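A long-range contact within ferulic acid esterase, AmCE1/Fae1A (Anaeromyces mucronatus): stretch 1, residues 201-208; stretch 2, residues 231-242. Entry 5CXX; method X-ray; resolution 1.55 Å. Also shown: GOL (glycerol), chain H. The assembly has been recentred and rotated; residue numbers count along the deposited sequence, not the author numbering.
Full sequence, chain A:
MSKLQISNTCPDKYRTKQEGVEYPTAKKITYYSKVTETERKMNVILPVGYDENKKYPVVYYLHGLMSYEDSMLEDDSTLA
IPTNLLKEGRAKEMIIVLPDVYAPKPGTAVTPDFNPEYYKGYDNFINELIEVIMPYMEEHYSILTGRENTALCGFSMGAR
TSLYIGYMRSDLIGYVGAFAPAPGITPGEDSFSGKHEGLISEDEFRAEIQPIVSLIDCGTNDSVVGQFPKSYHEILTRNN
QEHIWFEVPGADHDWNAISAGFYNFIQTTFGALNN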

# COMPACT_ATOMS: atom_id res chain seq x y z
N SER A 201 -14.29 11.54 10.17
CA SER A 201 -14.21 11.51 11.62
C SER A 201 -13.70 10.13 12.11
O SER A 201 -13.73 9.14 11.39
CB SER A 201 -15.58 11.77 12.22
OG SER A 201 -16.45 10.66 11.94
N GLU A 202 -13.31 10.05 13.37
CA GLU A 202 -12.92 8.77 13.92
C GLU A 202 -14.05 7.72 13.84
O GLU A 202 -13.82 6.60 13.46
CB GLU A 202 -12.47 8.99 15.38
CG GLU A 202 -11.15 9.80 15.42
CD GLU A 202 -10.58 9.96 16.82
OE1 GLU A 202 -11.32 9.67 17.80
OE2 GLU A 202 -9.42 10.40 16.96
N ASP A 203 -15.28 8.11 14.19
CA ASP A 203 -16.41 7.15 14.14
C ASP A 203 -16.68 6.66 12.74
O ASP A 203 -17.25 5.56 12.57
CB ASP A 203 -17.68 7.78 14.74
CG ASP A 203 -17.68 7.73 16.22
OD1 ASP A 203 -16.91 6.95 16.83
OD2 ASP A 203 -18.46 8.49 16.82
N GLU A 204 -16.27 7.43 11.73
CA GLU A 204 -16.46 7.05 10.33
C GLU A 204 -15.36 6.15 9.81
O GLU A 204 -15.46 5.67 8.66
CB GLU A 204 -16.53 8.29 9.44
CG GLU A 204 -17.87 9.01 9.62
CD GLU A 204 -17.84 10.50 9.21
OE1 GLU A 204 -16.82 10.99 8.66
OE2 GLU A 204 -18.86 11.14 9.47
N PHE A 205 -14.32 5.90 10.62
CA PHE A 205 -13.15 5.11 10.13
C PHE A 205 -13.51 3.63 10.34
O PHE A 205 -13.14 3.01 11.35
CB PHE A 205 -11.90 5.53 10.88
CG PHE A 205 -10.61 4.98 10.32
CD1 PHE A 205 -10.57 4.30 9.11
CD2 PHE A 205 -9.45 5.22 11.01
CE1 PHE A 205 -9.31 3.84 8.62
CE2 PHE A 205 -8.20 4.78 10.53
CZ PHE A 205 -8.16 4.06 9.33
N ARG A 206 -14.31 3.10 9.42
CA ARG A 206 -14.89 1.75 9.52
C ARG A 206 -15.41 1.37 8.12
O ARG A 206 -15.52 2.24 7.23
CB ARG A 206 -16.00 1.69 10.58
CG ARG A 206 -17.18 2.61 10.25
CD ARG A 206 -18.37 2.40 11.16
NE ARG A 206 -18.07 2.67 12.55
CZ ARG A 206 -18.14 1.73 13.51
NH1 ARG A 206 -18.41 0.45 13.20
NH2 ARG A 206 -17.90 2.06 14.77
N ALA A 207 -15.75 0.12 7.93
CA ALA A 207 -16.25 -0.37 6.64
C ALA A 207 -17.48 -1.16 6.90
O ALA A 207 -17.55 -1.85 7.92
CB ALA A 207 -15.22 -1.25 6.03
N GLU A 208 -18.42 -1.12 5.97
CA GLU A 208 -19.55 -2.00 6.11
C GLU A 208 -19.05 -3.43 5.84
O GLU A 208 -19.05 -4.19 6.83
CB GLU A 208 -20.68 -1.58 5.19
CG GLU A 208 -22.01 -1.99 5.72
CD GLU A 208 -23.13 -1.32 4.98
OE1 GLU A 208 -22.89 -0.28 4.32
OE2 GLU A 208 -24.24 -1.81 5.01
N SER A 231 -2.39 5.50 16.76
CA SER A 231 -3.72 6.13 16.90
C SER A 231 -4.75 5.45 15.99
O SER A 231 -5.90 5.24 16.43
CB SER A 231 -3.66 7.68 16.64
OG SER A 231 -3.71 8.02 15.25
N TYR A 232 -4.34 5.08 14.78
CA TYR A 232 -5.27 4.38 13.87
C TYR A 232 -5.61 3.00 14.42
O TYR A 232 -6.77 2.55 14.31
CB TYR A 232 -4.65 4.28 12.49
CG TYR A 232 -4.43 5.64 11.86
CD1 TYR A 232 -5.27 6.72 12.10
CD2 TYR A 232 -3.34 5.83 11.03
CE1 TYR A 232 -5.06 7.97 11.49
CE2 TYR A 232 -3.12 7.06 10.42
CZ TYR A 232 -3.97 8.12 10.65
OH TYR A 232 -3.74 9.35 9.99
N HIS A 233 -4.61 2.29 14.93
CA HIS A 233 -4.90 1.00 15.60
C HIS A 233 -5.96 1.19 16.67
O HIS A 233 -6.90 0.38 16.81
CB HIS A 233 -3.59 0.42 16.17
CG HIS A 233 -3.81 -0.60 17.24
ND1 HIS A 233 -4.44 -1.80 17.00
CD2 HIS A 233 -3.54 -0.57 18.57
CE1 HIS A 233 -4.52 -2.48 18.13
NE2 HIS A 233 -3.96 -1.76 19.10
N GLU A 234 -5.79 2.23 17.45
CA GLU A 234 -6.72 2.45 18.56
C GLU A 234 -8.15 2.78 18.08
O GLU A 234 -9.11 2.31 18.65
CB GLU A 234 -6.15 3.54 19.46
CG GLU A 234 -4.94 2.98 20.22
CD GLU A 234 -4.14 4.00 21.03
OE1 GLU A 234 -3.15 3.61 21.69
OE2 GLU A 234 -4.49 5.19 21.00
N ILE A 235 -8.27 3.61 17.04
CA ILE A 235 -9.57 3.98 16.53
C ILE A 235 -10.25 2.76 15.89
O ILE A 235 -11.38 2.51 16.18
CB ILE A 235 -9.38 5.11 15.43
CG1 ILE A 235 -8.93 6.40 16.13
CG2 ILE A 235 -10.71 5.31 14.62
CD1 ILE A 235 -8.20 7.42 15.16
N LEU A 236 -9.51 1.99 15.09
CA LEU A 236 -10.09 0.79 14.44
C LEU A 236 -10.56 -0.18 15.51
O LEU A 236 -11.64 -0.80 15.40
CB LEU A 236 -9.06 0.11 13.54
CG LEU A 236 -8.81 1.01 12.30
CD1 LEU A 236 -7.70 0.34 11.47
CD2 LEU A 236 -10.08 1.08 11.39
N THR A 237 -9.76 -0.31 16.58
CA THR A 237 -10.14 -1.21 17.67
C THR A 237 -11.42 -0.74 18.35
O THR A 237 -12.34 -1.52 18.61
CB THR A 237 -9.00 -1.28 18.76
OG1 THR A 237 -7.83 -1.79 18.13
CG2 THR A 237 -9.38 -2.24 19.89
N ARG A 238 -11.50 0.55 18.65
CA ARG A 238 -12.72 1.16 19.26
C ARG A 238 -13.94 0.91 18.34
O ARG A 238 -15.10 0.71 18.84
CB ARG A 238 -12.50 2.69 19.39
CG ARG A 238 -12.74 3.46 20.64
CD ARG A 238 -12.10 4.93 20.45
NE ARG A 238 -10.83 5.01 21.19
CZ ARG A 238 -9.77 5.71 20.80
NH1 ARG A 238 -9.85 6.40 19.66
NH2 ARG A 238 -8.62 5.71 21.50
N ASN A 239 -13.69 0.87 17.04
CA ASN A 239 -14.76 0.74 16.07
C ASN A 239 -15.04 -0.68 15.70
O ASN A 239 -15.79 -0.91 14.78
CB ASN A 239 -14.43 1.53 14.81
CG ASN A 239 -14.49 3.03 15.03
OD1 ASN A 239 -14.96 3.53 16.06
ND2 ASN A 239 -14.03 3.77 14.03
N ASN A 240 -14.45 -1.63 16.43
CA ASN A 240 -14.69 -3.05 16.17
C ASN A 240 -14.30 -3.51 14.78
O ASN A 240 -15.00 -4.36 14.18
CB ASN A 240 -16.16 -3.40 16.44
CG ASN A 240 -16.56 -3.15 17.85
OD1 ASN A 240 -17.21 -2.13 18.17
ND2 ASN A 240 -16.15 -4.05 18.71
N GLN A 241 -13.22 -2.95 14.25
CA GLN A 241 -12.74 -3.29 12.91
C GLN A 241 -11.57 -4.25 13.10
O GLN A 241 -10.54 -3.83 13.65
CB GLN A 241 -12.26 -2.02 12.13
CG GLN A 241 -13.38 -0.94 12.07
CD GLN A 241 -14.57 -1.43 11.26
OE1 GLN A 241 -14.47 -1.56 10.02
NE2 GLN A 241 -15.67 -1.76 11.94
N GLU A 242 -11.72 -5.51 12.70
CA GLU A 242 -10.66 -6.51 12.90
C GLU A 242 -9.44 -6.14 12.05
O GLU A 242 -9.58 -5.77 10.88
CB GLU A 242 -11.12 -7.90 12.49
CG GLU A 242 -11.98 -7.89 11.23
CD GLU A 242 -12.90 -9.13 11.09
OE1 GLU A 242 -13.15 -9.80 12.11
OE2 GLU A 242 -13.39 -9.39 9.96
C1 GOL H . -6.56 10.14 18.42
O1 GOL H . -5.64 11.08 18.95
C2 GOL H . -7.02 9.16 19.49
O2 GOL H . -8.40 8.93 19.26
C3 GOL H . -6.27 7.83 19.47
O3 GOL H . -6.57 7.11 20.65
O HOH W 1 -14.38 6.12 16.86
O HOH W 2 -18.28 -1.28 10.75

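The second stretch supplies the last turns of a helix, Ser231 to Arg238, followed by a loop; the first is an irregular segment, with a short tight turn at its start, that lies against one side of the helix and its C-terminal exit. The backbones come close, Glu202 CA to Ile235 CA being 6.4 Å and Phe205 CA to Leu236 CA 6.8 Å, and side chains occupy the space between them.

The principal bump is Phe205. Its CA-to-CB bond points sideways, but chi1 in the t well carries the ring to the helix, where Tyr232, Ile235 and Leu236 shape a hollow for it. Residues spaced three and four apart fall on the same side of a helix. Leu236 CD2 sits over one ring face, 3.9 Å from the centroid of the Phe205 ring and nearly on its normal, a CH-pi contact. The edge of Phe205 is directed toward the face of Tyr232, with planes at 86° and Phe205 CE2 3.8 Å from Tyr232 CD1. Ile235 CG2 packs 3.8 Å from Phe205 CD2. A flat, apolar ring suits this buried site because it offers both a broad face and an edge to its neighbours.

Beside this greasy patch, Asn239, the first residue to leave helical geometry, points toward the other stretch. Its ND2 donates to Glu202 O and to Phe205 O, both at 2.9 Å. One short amide thus satisfies two carbonyls of the turn, using both hydrogens of its NH2 group. Its amide oxygen is also engaged: one water donates to Asn239 OD1 at 2.8 Å and to Asp203 OD1 at 2.7 Å, filling the gap between two oxygens that could not bond each other directly.

Farther along, Gln241 folds its side chain toward the first stretch. Ala207 N donates to Gln241 OE1 at 3.0 Å, while Gln241 NE2 turns back to Asn239 O, also at 3.0 Å, bracing the loop. The long Arg206 side chain lies across this region: its NE donates to Asp203 O at 3.0 Å, and Asn239 CB rests over one face of its guanidinium. A second water accepts from Arg206 NH1 and Gln241 NE2 and donates to Ala207 O.

At the other end, Glu202 OE1 and Arg238 NH1 are 4.0 Å apart, beyond a salt bridge. Glycerol, probably from the crystallisation liquor, links these residues: its O2 donates to Glu202 OE2 and accepts from Arg238 NH1, both at 2.9 Å.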